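PDB 2CSU: 457aa long hypothetical protein from Pyrococcus horikoshii, which is of unknown function but joins a Rossmann-type CoA-binding domain to a flavodoxin-like domain and a ligase-CoA domain in a single chain. Local coordinates for residues A[70-74]-A[75-79]; A[311-315]-A[316-320]; A[321-325]-A[326-330]; A[349-353]-A[354-358]; A[382-386]-A[387-391]. All coordinates share one frame; numbering follows the deposited sequence.

Interaction 1 stands alone in the CoA-binding domain, on the other side of the chain's centre from the ligase-CoA domain that holds the remaining four. Interactions 1, 3, 4 and 5 lie at the starts of helices; interaction 2 closes the C-terminal end of one. Interactions 1 to 4 are partly buried; interaction 5 lies at the surface. Aliphatic packing carries the inner side of interactions 1 and 2; interaction 3 adds surface charges, and interactions 4 and 5 use carboxylates to bind backbone N-H groups. The last two touch, with centres about 9 Å apart: Glu388 OE2 accepts Gly353 N at 3.0 Å, linking the starts of helices 353-365 and 388-400.

Interaction 1 of 5, residues A[70-74]-A[75-79]; sequences IVVPK and RFVKD
Val77 is pressed back against the end of the strand that precedes its helix. Its CG2 methyl meets CG2 of Ile70 at 4.1 Å, beside Val72, whose own CG2 reaches CB of Phe76 at 4.0 Å. Val77 and Ile70 are buried, and Ile94 and Val92 of the adjoining strand pack on them in turn. The chain here passes from strand 67-70, the middle strand of a five-stranded parallel sheet, into helix 74-87: a beta-to-alpha connection of the Rossmann-type domain. The first turn is wound through three-residue steps, Phe76 N bonding to Pro73 O at 3.0 Å and Val77 N to Lys74 O at 3.0 Å; each donor stands well above the plane of its carbonyl. The outer side, with Pro73, Arg75 and Phe76, is exposed. There the edge of the Phe76 ring meets Pro73, CD2 to CD 4.1 Å, and one face of the ring carries the aliphatic CG of Arg75, 3.9 Å above its centre, put there by a chi1 of 66° that sets CG between the arginine's backbone N and carbonyl carbon. A water bridges the turn, donating to Lys74 O and accepting from Lys78 N, and the ammonium of Lys74 runs off to a salt bridge with Glu109.

Interaction 2 of 5, residues A[311-315]-A[316-320]; sequences DELDK and RGLKL
Leu313 O and Asp314 O receive two backbone bonds that fold the chain back over the end of helix 303-314. Leu318 N reaches Leu313 O at 2.9 Å, tilted 35° from the carbonyl plane, and Gly317 N approaches Asp314 O at 2.7 Å from well above its plane. A further tie links Lys315 back to Glu312, one turn earlier: NZ faces both carboxylate oxygens in a salt bridge, 3.1 Å to OE1 and 3.2 Å to OE2, although each bond is individually weak. The Lys315 chain bends at chi2 and chi3 to come back alongside the glutamate. The nested pair of backbone bonds, with Gly317 at a positive phi of 93°, is a Schellman motif; it ends the helix of a beta-alpha-beta unit and turns the chain into strand 319-320, parallel to strand 295-300. As is common in this motif, the residues flanking the turn also meet through apolar side chains: CD2 of Leu313 touches CD1 of Leu318 at 3.7 Å, branch end to branch end, on the inner side, where Ile298 packs on Leu313 and Ala441 and Val445 of helix 434-450 on Leu318. Arg316 lays its aliphatic root over the last helical turn, its CG 3.1 Å from Glu312 O, before the chain bends at chi2 and carries the guanidinium away to weak partners, Glu278 and Ser439. Toward solvent, Asp314 OD2 and Lys319 NZ face each other at 4.6 Å, beyond salt-bridge range. At the other end, Asp311 makes a weak hydrogen bond to Gly238 of the second subunit.

Interaction 3 of 5, residues A[321-325]-A[326-330]; sequences ATLEE and KTIEE
The first turn of helix 325-334 is built round Glu324, its N-cap residue, whose carbonyl receives the first regular helical bond: Ile328 N meets Glu324 O at 3.0 Å, nearly straight at 171° and in the carbonyl plane. One residue on, Glu329 N approaches Glu325 O at 2.6 Å, nearly along the C=O axis. The Glu324 side chain stretches out beyond CG to the outside of the turn, where its OE2 meets Lys326 NZ at 3.2 Å in a salt bridge whose hydrogen bond is weak; the lysine bends at chi3 and chi4 to get there. Two acids crowd on the exposed face. OE2 of Glu325 lies 3.2 Å from OE1 of Glu329, their carboxylate planes 82° apart, a proximity that would probably favour protonation of one of them. The second carboxylate oxygen of Glu325, OE1, rests 3.6 Å from CB of Ile328 and has a long, weak ion pair with Arg332. On the buried side, Asp366 accepts both Glu324 N and the hydroxyl of Thr327, fixing the cap from outside the helix. Ile328 keeps its CG1 beside its backbone N (chi1 -61°), which brings that atom to 3.8 Å from CB of Leu323. This contact, between the residue before the N-cap and the fourth residue after it, is the hydrophobic staple of a helix N terminus.

Interaction 4 of 5, residues A[349-353]-A[354-358]; sequences ASARG and EDYYR
Tyr356 meets the methyl of Ala351 obliquely with its ring, CE1 to CB 3.8 Å, where the chain enters helix 353-365. With Arg352 at the N-cap, the pair spans the positions of a hydrophobic staple, and Asp355 supplies the reciprocal half of a capping box: its OD1 accepts Arg352 N at 2.8 Å, at an almost perfectly straight 178°. The lone pair used is the anti one, pointing away from OD2. The aspartate has CG beside its own backbone N (chi1 -68°), a rotation that turns the carboxylate back over the incoming chain and leaves OD1 3.5 Å from CA of Ala351. From the same cap, Arg352 O takes Tyr356 N at 3.0 Å almost head-on, and the ring edge of Tyr356 also lies by this oxygen in plane. A second, weak bond reaches Arg352 O from Asp355 N. Gly353 O continues the ladder with Tyr357 N at 2.8 Å. Outside the turn, both tyrosines are held at their hydroxyls, Tyr356 by Ile375 O in strand 371-377 and Tyr357 by Glu399 and Lys361, while His389 meets the Tyr356 ring with its plane turned steeply to it. On the helix flank, CB of Tyr357 lies 3.6 Å from Gly353 O.

Interaction 5 of 5, residues A[382-386]-A[387-391]; sequences AGMTL and TEHAE
Thr387, the N-cap residue of helix 388-400, turns its backbone N toward the hydroxyl of Thr385, a weak bond of 3.3 Å in the manner of an ST turn. Its own hydroxyl caps no N-H; it donates to OE1 of Glu391, one turn on, at 2.5 Å. Glu388 does most of the binding. With chi1 at 58°, CG of Glu388 is tucked over its own backbone and the rest of the chain is extended, which folds the acid back along the loop until OE1 accepts Thr385 N at 2.7 Å, from 43° above the carboxylate plane. Glu388 N makes a further weak bond to Thr385 OG1 at 2.9 Å. Next, His389 presents its ring edge to selenomethionine Met384, NE2 to SE 3.8 Å, while CG of Glu388 sits over the rim of one ring face. A water in the plane of that ring is hydrogen-bonded to ND1, donates to Leu386 O and accepts from Ala390 N. Glu391 N closes the first turn on Thr387 O at 2.8 Å. This turn follows strand 371-377 and touches two helices: Glu388 and His389 meet Gly353 and Tyr356 of helix 353-365, and Ala390 and Glu391 rest on Leu423 and Leu422 of helix 417-424.

Interaction 1 of 5, residues A[70-74]-A[75-79]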
# COMPACT_ATOMS: atom_id res chain seq x y z
N ILE A 70 -3.98 34.42 -1.30
CA ILE A 70 -4.84 35.08 -0.35
C ILE A 70 -5.24 34.08 0.72
O ILE A 70 -5.95 33.11 0.46
CB ILE A 70 -6.06 35.69 -1.04
CG1 ILE A 70 -5.57 36.74 -2.05
CG2 ILE A 70 -6.99 36.29 -0.02
CD1 ILE A 70 -6.67 37.54 -2.76
N VAL A 71 -4.73 34.32 1.93
CA VAL A 71 -4.99 33.45 3.06
C VAL A 71 -5.40 34.28 4.28
O VAL A 71 -4.93 34.08 5.39
CB VAL A 71 -3.73 32.64 3.35
CG1 VAL A 71 -2.61 33.55 3.83
CG2 VAL A 71 -4.02 31.59 4.41
N VAL A 72 -6.26 35.27 4.00
CA VAL A 72 -6.85 36.04 5.08
C VAL A 72 -8.30 35.61 5.32
O VAL A 72 -8.88 34.85 4.57
CB VAL A 72 -6.79 37.52 4.69
CG1 VAL A 72 -5.33 37.97 4.62
CG2 VAL A 72 -7.45 37.72 3.35
N PRO A 73 -8.86 36.09 6.45
CA PRO A 73 -10.26 35.85 6.77
C PRO A 73 -11.21 36.30 5.66
O PRO A 73 -10.95 37.21 4.89
CB PRO A 73 -10.56 36.58 8.08
CG PRO A 73 -9.22 36.81 8.78
CD PRO A 73 -8.21 36.81 7.53
N LYS A 74 -12.35 35.57 5.58
CA LYS A 74 -13.29 35.75 4.47
C LYS A 74 -13.61 37.22 4.19
O LYS A 74 -13.59 37.68 3.05
CB LYS A 74 -14.56 34.98 4.83
CG LYS A 74 -15.59 34.97 3.70
CD LYS A 74 -16.88 35.71 4.09
CE LYS A 74 -18.14 34.97 3.65
NZ LYS A 74 -19.27 35.89 3.57
N ARG A 75 -13.94 37.98 5.26
CA ARG A 75 -14.47 39.32 4.99
C ARG A 75 -13.45 40.24 4.32
O ARG A 75 -13.77 41.29 3.78
CB ARG A 75 -14.92 39.92 6.32
CG ARG A 75 -13.75 40.19 7.27
CD ARG A 75 -14.22 40.72 8.63
NE ARG A 75 -13.07 41.00 9.49
CZ ARG A 75 -12.58 39.98 10.22
NH1 ARG A 75 -13.12 38.77 10.12
NH2 ARG A 75 -11.54 40.18 11.03
N PHE A 76 -12.18 39.85 4.25
CA PHE A 76 -11.18 40.68 3.58
C PHE A 76 -10.80 40.24 2.17
O PHE A 76 -10.14 40.99 1.45
CB PHE A 76 -9.89 40.75 4.41
CG PHE A 76 -10.07 41.30 5.79
CD1 PHE A 76 -10.63 42.56 5.99
CD2 PHE A 76 -9.70 40.56 6.91
CE1 PHE A 76 -10.81 43.08 7.28
CE2 PHE A 76 -9.87 41.07 8.19
CZ PHE A 76 -10.43 42.33 8.37
N VAL A 77 -11.21 39.05 1.77
CA VAL A 77 -10.84 38.53 0.45
C VAL A 77 -11.20 39.41 -0.75
O VAL A 77 -10.41 39.53 -1.69
CB VAL A 77 -11.42 37.11 0.25
CG1 VAL A 77 -11.09 36.59 -1.15
CG2 VAL A 77 -10.85 36.19 1.30
N LYS A 78 -12.36 40.04 -0.73
CA LYS A 78 -12.82 40.96 -1.76
C LYS A 78 -11.81 42.08 -2.01
O LYS A 78 -11.27 42.24 -3.10
CB LYS A 78 -14.16 41.56 -1.32
CG LYS A 78 -15.18 41.57 -2.46
CD LYS A 78 -16.17 42.73 -2.35
CE LYS A 78 -17.51 42.29 -1.75
NZ LYS A 78 -18.61 42.83 -2.55
N ASP A 79 -11.66 42.87 -0.96
CA ASP A 79 -10.78 44.02 -1.03
C ASP A 79 -9.32 43.63 -1.32
O ASP A 79 -8.59 44.38 -1.96
CB ASP A 79 -10.85 44.83 0.26
CG ASP A 79 -10.02 46.09 0.19
OD1 ASP A 79 -10.23 46.89 -0.76
OD2 ASP A 79 -9.16 46.29 1.08
O HOH W 1 -14.50 39.48 1.07

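Interaction 2 of 5, residues A[311-315]-A[316-320]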
# COMPACT_ATOMS: atom_id res chain seq x y z
N ASP A 311 -1.88 -13.06 -13.31
CA ASP A 311 -3.33 -12.94 -13.16
C ASP A 311 -3.76 -11.49 -13.37
O ASP A 311 -4.61 -11.21 -14.20
CB ASP A 311 -3.78 -13.38 -11.75
CG ASP A 311 -4.03 -14.89 -11.65
OD1 ASP A 311 -4.09 -15.57 -12.70
OD2 ASP A 311 -4.17 -15.39 -10.51
N GLU A 312 -3.16 -10.58 -12.60
CA GLU A 312 -3.48 -9.16 -12.65
C GLU A 312 -3.38 -8.55 -14.03
O GLU A 312 -4.18 -7.69 -14.39
CB GLU A 312 -2.58 -8.38 -11.69
CG GLU A 312 -2.87 -8.62 -10.22
CD GLU A 312 -4.29 -8.22 -9.83
OE1 GLU A 312 -4.88 -7.34 -10.50
OE2 GLU A 312 -4.81 -8.77 -8.84
N LEU A 313 -2.39 -8.99 -14.80
CA LEU A 313 -2.20 -8.48 -16.15
C LEU A 313 -3.31 -9.03 -17.04
O LEU A 313 -3.85 -8.33 -17.91
CB LEU A 313 -0.87 -8.95 -16.72
CG LEU A 313 0.44 -8.50 -16.07
CD1 LEU A 313 1.59 -9.38 -16.56
CD2 LEU A 313 0.71 -7.05 -16.45
N ASP A 314 -3.63 -10.30 -16.81
CA ASP A 314 -4.61 -10.97 -17.65
C ASP A 314 -5.97 -10.27 -17.61
O ASP A 314 -6.53 -9.86 -18.62
CB ASP A 314 -4.76 -12.41 -17.16
CG ASP A 314 -5.52 -13.23 -18.19
OD1 ASP A 314 -6.74 -13.04 -18.29
OD2 ASP A 314 -4.91 -14.04 -18.88
N LYS A 315 -6.51 -10.16 -16.38
CA LYS A 315 -7.79 -9.49 -16.22
C LYS A 315 -7.73 -8.03 -16.69
O LYS A 315 -8.73 -7.33 -16.79
CB LYS A 315 -8.18 -9.54 -14.74
CG LYS A 315 -7.52 -8.42 -13.93
CD LYS A 315 -7.20 -8.85 -12.49
CE LYS A 315 -8.17 -8.25 -11.47
NZ LYS A 315 -7.73 -8.59 -10.12
N ARG A 316 -6.49 -7.57 -16.95
CA ARG A 316 -6.32 -6.20 -17.42
C ARG A 316 -6.25 -6.13 -18.95
O ARG A 316 -6.21 -5.07 -19.55
CB ARG A 316 -5.02 -5.65 -16.81
CG ARG A 316 -5.25 -4.98 -15.46
CD ARG A 316 -5.76 -3.55 -15.61
NE ARG A 316 -5.68 -2.84 -14.33
CZ ARG A 316 -6.24 -1.61 -14.26
NH1 ARG A 316 -6.84 -1.10 -15.32
NH2 ARG A 316 -6.19 -0.92 -13.12
N GLY A 317 -6.26 -7.34 -19.50
CA GLY A 317 -6.25 -7.48 -20.94
C GLY A 317 -4.88 -7.62 -21.56
O GLY A 317 -4.76 -7.76 -22.77
N LEU A 318 -3.83 -7.58 -20.76
CA LEU A 318 -2.49 -7.74 -21.31
C LEU A 318 -2.24 -9.22 -21.55
O LEU A 318 -2.82 -10.07 -20.88
CB LEU A 318 -1.44 -7.16 -20.35
CG LEU A 318 -1.31 -5.64 -20.44
CD1 LEU A 318 -0.32 -5.14 -19.42
CD2 LEU A 318 -0.86 -5.26 -21.84
N LYS A 319 -1.38 -9.53 -22.51
CA LYS A 319 -1.08 -10.91 -22.83
C LYS A 319 0.42 -11.22 -22.72
O LYS A 319 1.26 -10.35 -22.93
CB LYS A 319 -1.58 -11.23 -24.24
CG LYS A 319 -3.07 -11.04 -24.44
CD LYS A 319 -3.88 -11.99 -23.57
CE LYS A 319 -5.37 -11.92 -23.92
NZ LYS A 319 -6.22 -12.81 -23.07
N LEU A 320 0.73 -12.47 -22.38
CA LEU A 320 2.12 -12.92 -22.25
C LEU A 320 2.72 -13.23 -23.62
O LEU A 320 2.10 -13.92 -24.43
CB LEU A 320 2.20 -14.16 -21.37
CG LEU A 320 1.96 -13.96 -19.87
CD1 LEU A 320 1.85 -15.31 -19.18
CD2 LEU A 320 3.10 -13.14 -19.27

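Interaction 3 of 5, residues A[321-325]-A[326-330]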
# COMPACT_ATOMS: atom_id res chain seq x y z
N ALA A 321 3.92 -12.73 -23.86
CA ALA A 321 4.59 -12.96 -25.14
C ALA A 321 5.09 -14.40 -25.27
O ALA A 321 5.21 -15.12 -24.28
CB ALA A 321 5.75 -11.98 -25.29
N THR A 322 5.36 -14.81 -26.51
CA THR A 322 5.89 -16.14 -26.76
C THR A 322 7.33 -15.90 -27.16
O THR A 322 7.59 -15.20 -28.14
CB THR A 322 5.16 -16.85 -27.93
OG1 THR A 322 3.77 -16.98 -27.63
CG2 THR A 322 5.75 -18.25 -28.14
N LEU A 323 8.26 -16.45 -26.39
CA LEU A 323 9.68 -16.26 -26.64
C LEU A 323 10.22 -17.10 -27.80
O LEU A 323 9.59 -18.07 -28.22
CB LEU A 323 10.47 -16.58 -25.37
CG LEU A 323 9.99 -15.91 -24.08
CD1 LEU A 323 10.91 -16.29 -22.94
CD2 LEU A 323 9.93 -14.40 -24.27
N GLU A 324 11.39 -16.72 -28.32
CA GLU A 324 12.02 -17.47 -29.40
C GLU A 324 12.81 -18.61 -28.78
O GLU A 324 13.25 -18.50 -27.63
CB GLU A 324 12.95 -16.58 -30.23
CG GLU A 324 12.20 -15.65 -31.18
CD GLU A 324 13.07 -15.12 -32.31
OE1 GLU A 324 14.15 -14.56 -32.02
OE2 GLU A 324 12.66 -15.24 -33.48
N GLU A 325 12.98 -19.71 -29.51
CA GLU A 325 13.77 -20.81 -28.95
C GLU A 325 15.19 -20.36 -28.60
O GLU A 325 15.75 -20.73 -27.58
CB GLU A 325 13.82 -21.93 -29.99
CG GLU A 325 13.16 -23.22 -29.49
CD GLU A 325 13.98 -23.81 -28.38
OE1 GLU A 325 13.87 -23.34 -27.25
OE2 GLU A 325 14.75 -24.73 -28.64
N LYS A 326 15.78 -19.57 -29.51
CA LYS A 326 17.14 -19.09 -29.27
C LYS A 326 17.27 -18.45 -27.89
O LYS A 326 18.22 -18.68 -27.15
CB LYS A 326 17.47 -18.05 -30.35
CG LYS A 326 17.42 -18.65 -31.76
CD LYS A 326 17.17 -17.59 -32.83
CE LYS A 326 16.16 -18.05 -33.89
NZ LYS A 326 15.24 -16.95 -34.21
N THR A 327 16.29 -17.59 -27.56
CA THR A 327 16.31 -16.93 -26.26
C THR A 327 16.06 -17.93 -25.12
O THR A 327 16.76 -17.95 -24.12
CB THR A 327 15.24 -15.85 -26.25
OG1 THR A 327 15.52 -14.91 -27.30
CG2 THR A 327 15.25 -15.11 -24.91
N ILE A 328 15.08 -18.80 -25.32
CA ILE A 328 14.78 -19.85 -24.35
C ILE A 328 15.98 -20.75 -24.09
O ILE A 328 16.25 -21.14 -22.95
CB ILE A 328 13.60 -20.72 -24.84
CG1 ILE A 328 12.36 -19.85 -25.02
CG2 ILE A 328 13.34 -21.86 -23.87
CD1 ILE A 328 11.24 -20.54 -25.75
N GLU A 329 16.71 -21.08 -25.16
CA GLU A 329 17.87 -21.95 -25.04
C GLU A 329 18.98 -21.35 -24.21
O GLU A 329 19.56 -22.04 -23.37
CB GLU A 329 18.42 -22.32 -26.43
CG GLU A 329 17.71 -23.49 -27.07
CD GLU A 329 18.44 -24.02 -28.30
OE1 GLU A 329 17.95 -24.99 -28.91
OE2 GLU A 329 19.50 -23.45 -28.66
N GLU A 330 19.29 -20.08 -24.43
CA GLU A 330 20.35 -19.44 -23.66
C GLU A 330 19.95 -19.32 -22.20
O GLU A 330 20.78 -19.44 -21.31
CB GLU A 330 20.61 -18.05 -24.28
CG GLU A 330 21.84 -17.17 -24.07
CD GLU A 330 22.23 -16.00 -24.94
OE1 GLU A 330 22.11 -15.84 -26.16
OE2 GLU A 330 22.72 -15.16 -24.21

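Interaction 4 of 5, residues A[349-353]-A[354-358]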
# COMPACT_ATOMS: atom_id res chain seq x y z
N ALA A 349 15.24 -18.74 -6.67
CA ALA A 349 15.47 -17.88 -5.52
C ALA A 349 16.95 -17.54 -5.37
O ALA A 349 17.32 -16.63 -4.63
CB ALA A 349 14.96 -18.55 -4.26
N SER A 350 17.80 -18.27 -6.08
CA SER A 350 19.23 -18.05 -6.04
C SER A 350 19.68 -17.01 -7.05
O SER A 350 20.86 -16.65 -7.10
CB SER A 350 19.97 -19.36 -6.31
OG SER A 350 19.50 -19.95 -7.51
N ALA A 351 18.75 -16.51 -7.86
CA ALA A 351 19.10 -15.52 -8.86
C ALA A 351 19.93 -14.35 -8.33
O ALA A 351 19.53 -13.63 -7.40
CB ALA A 351 17.84 -14.99 -9.52
N ARG A 352 21.10 -14.17 -8.94
CA ARG A 352 22.00 -13.09 -8.57
C ARG A 352 21.91 -11.94 -9.57
O ARG A 352 21.28 -12.03 -10.61
CB ARG A 352 23.43 -13.66 -8.54
CG ARG A 352 23.68 -14.57 -7.34
CD ARG A 352 25.17 -14.90 -7.17
NE ARG A 352 25.38 -15.72 -5.98
CZ ARG A 352 25.51 -15.06 -4.81
NH1 ARG A 352 25.45 -13.74 -4.79
NH2 ARG A 352 25.65 -15.75 -3.67
N GLY A 353 22.54 -10.82 -9.20
CA GLY A 353 22.54 -9.68 -10.10
C GLY A 353 22.85 -10.10 -11.54
O GLY A 353 22.19 -9.70 -12.50
N GLU A 354 23.92 -10.90 -11.69
CA GLU A 354 24.31 -11.34 -13.02
C GLU A 354 23.16 -12.03 -13.76
O GLU A 354 22.98 -11.90 -14.96
CB GLU A 354 25.50 -12.30 -12.90
CG GLU A 354 26.77 -11.62 -12.38
CD GLU A 354 27.01 -10.32 -13.12
OE1 GLU A 354 26.95 -10.32 -14.34
OE2 GLU A 354 27.32 -9.33 -12.47
N ASP A 355 22.39 -12.83 -12.99
CA ASP A 355 21.26 -13.54 -13.59
C ASP A 355 20.19 -12.57 -14.07
O ASP A 355 19.59 -12.74 -15.13
CB ASP A 355 20.67 -14.48 -12.54
CG ASP A 355 21.66 -15.60 -12.24
OD1 ASP A 355 21.83 -15.92 -11.06
OD2 ASP A 355 22.22 -16.16 -13.18
N TYR A 356 19.91 -11.55 -13.24
CA TYR A 356 18.93 -10.54 -13.63
C TYR A 356 19.38 -9.77 -14.87
O TYR A 356 18.61 -9.50 -15.78
CB TYR A 356 18.73 -9.58 -12.45
CG TYR A 356 17.58 -10.01 -11.62
CD1 TYR A 356 17.75 -11.02 -10.67
CD2 TYR A 356 16.33 -9.40 -11.75
CE1 TYR A 356 16.69 -11.40 -9.86
CE2 TYR A 356 15.27 -9.78 -10.95
CZ TYR A 356 15.44 -10.78 -10.01
OH TYR A 356 14.40 -11.16 -9.19
N TYR A 357 20.67 -9.38 -14.87
CA TYR A 357 21.21 -8.68 -16.04
C TYR A 357 21.01 -9.49 -17.32
O TYR A 357 20.44 -9.02 -18.30
CB TYR A 357 22.70 -8.43 -15.79
CG TYR A 357 23.42 -8.25 -17.09
CD1 TYR A 357 23.20 -7.11 -17.86
CD2 TYR A 357 24.36 -9.20 -17.51
CE1 TYR A 357 23.91 -6.91 -19.03
CE2 TYR A 357 25.06 -9.00 -18.69
CZ TYR A 357 24.84 -7.87 -19.45
OH TYR A 357 25.50 -7.69 -20.65
N ARG A 358 21.51 -10.71 -17.33
CA ARG A 358 21.43 -11.54 -18.52
C ARG A 358 20.01 -11.80 -19.00
O ARG A 358 19.70 -11.63 -20.18
CB ARG A 358 22.14 -12.88 -18.29
CG ARG A 358 23.66 -12.77 -18.27
CD ARG A 358 24.30 -14.13 -18.03
NE ARG A 358 24.54 -14.88 -19.27
CZ ARG A 358 25.16 -16.05 -19.31
NH1 ARG A 358 25.60 -16.60 -18.19
NH2 ARG A 358 25.37 -16.67 -20.47

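Interaction 5 of 5, residues A[382-386]-A[387-391]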
# COMPACT_ATOMS: atom_id res chain seq x y z
N ALA A 382 22.72 -16.08 1.01
CA ALA A 382 23.67 -16.43 -0.05
C ALA A 382 24.68 -15.31 -0.29
O ALA A 382 25.36 -15.29 -1.32
CB ALA A 382 22.92 -16.76 -1.34
N GLY A 383 24.77 -14.38 0.65
CA GLY A 383 25.72 -13.28 0.52
C GLY A 383 25.46 -12.31 -0.63
O GLY A 383 26.38 -11.64 -1.10
N MSE A 384 24.22 -12.24 -1.09
CA MSE A 384 23.88 -11.31 -2.16
C MSE A 384 23.59 -9.96 -1.51
O MSE A 384 23.29 -9.90 -0.32
CB MSE A 384 22.64 -11.80 -2.92
CG MSE A 384 22.62 -13.29 -3.15
SE MSE A 384 21.68 -13.81 -4.60
CE MSE A 384 20.55 -14.89 -3.88
N THR A 385 23.69 -8.89 -2.28
CA THR A 385 23.42 -7.56 -1.75
C THR A 385 21.94 -7.22 -1.92
O THR A 385 21.19 -7.95 -2.57
CB THR A 385 24.25 -6.47 -2.44
OG1 THR A 385 23.73 -6.25 -3.75
CG2 THR A 385 25.69 -6.90 -2.57
N LEU A 386 21.53 -6.09 -1.36
CA LEU A 386 20.14 -5.67 -1.43
C LEU A 386 19.79 -4.96 -2.73
O LEU A 386 18.61 -4.71 -3.01
CB LEU A 386 19.83 -4.75 -0.25
CG LEU A 386 20.05 -5.30 1.16
CD1 LEU A 386 20.03 -4.17 2.16
CD2 LEU A 386 18.99 -6.33 1.48
N THR A 387 20.81 -4.66 -3.53
CA THR A 387 20.58 -3.92 -4.77
C THR A 387 21.15 -4.55 -6.04
O THR A 387 20.96 -4.01 -7.12
CB THR A 387 21.21 -2.52 -4.69
OG1 THR A 387 22.64 -2.65 -4.65
CG2 THR A 387 20.76 -1.79 -3.43
N GLU A 388 21.83 -5.68 -5.93
CA GLU A 388 22.43 -6.25 -7.13
C GLU A 388 21.44 -6.61 -8.22
O GLU A 388 21.70 -6.38 -9.40
CB GLU A 388 23.32 -7.45 -6.78
CG GLU A 388 22.67 -8.60 -6.04
CD GLU A 388 23.67 -9.70 -5.70
OE1 GLU A 388 24.48 -9.51 -4.76
OE2 GLU A 388 23.67 -10.74 -6.39
N HIS A 389 20.30 -7.17 -7.83
CA HIS A 389 19.30 -7.55 -8.82
C HIS A 389 18.82 -6.31 -9.56
O HIS A 389 18.71 -6.32 -10.78
CB HIS A 389 18.18 -8.30 -8.11
CG HIS A 389 18.68 -9.26 -7.07
ND1 HIS A 389 19.03 -8.86 -5.80
CD2 HIS A 389 19.00 -10.57 -7.16
CE1 HIS A 389 19.54 -9.89 -5.15
NE2 HIS A 389 19.54 -10.94 -5.95
N ALA A 390 18.55 -5.24 -8.83
CA ALA A 390 18.13 -4.00 -9.47
C ALA A 390 19.27 -3.53 -10.39
O ALA A 390 19.04 -3.23 -11.56
CB ALA A 390 17.85 -2.95 -8.43
N GLU A 391 20.49 -3.47 -9.87
CA GLU A 391 21.62 -3.05 -10.68
C GLU A 391 21.61 -3.86 -11.96
O GLU A 391 21.75 -3.32 -13.05
CB GLU A 391 22.94 -3.27 -9.92
CG GLU A 391 23.10 -2.34 -8.73
CD GLU A 391 24.13 -2.84 -7.74
OE1 GLU A 391 24.17 -2.30 -6.61
OE2 GLU A 391 24.89 -3.78 -8.08
O HOH W 2 18.10 -5.70 -5.81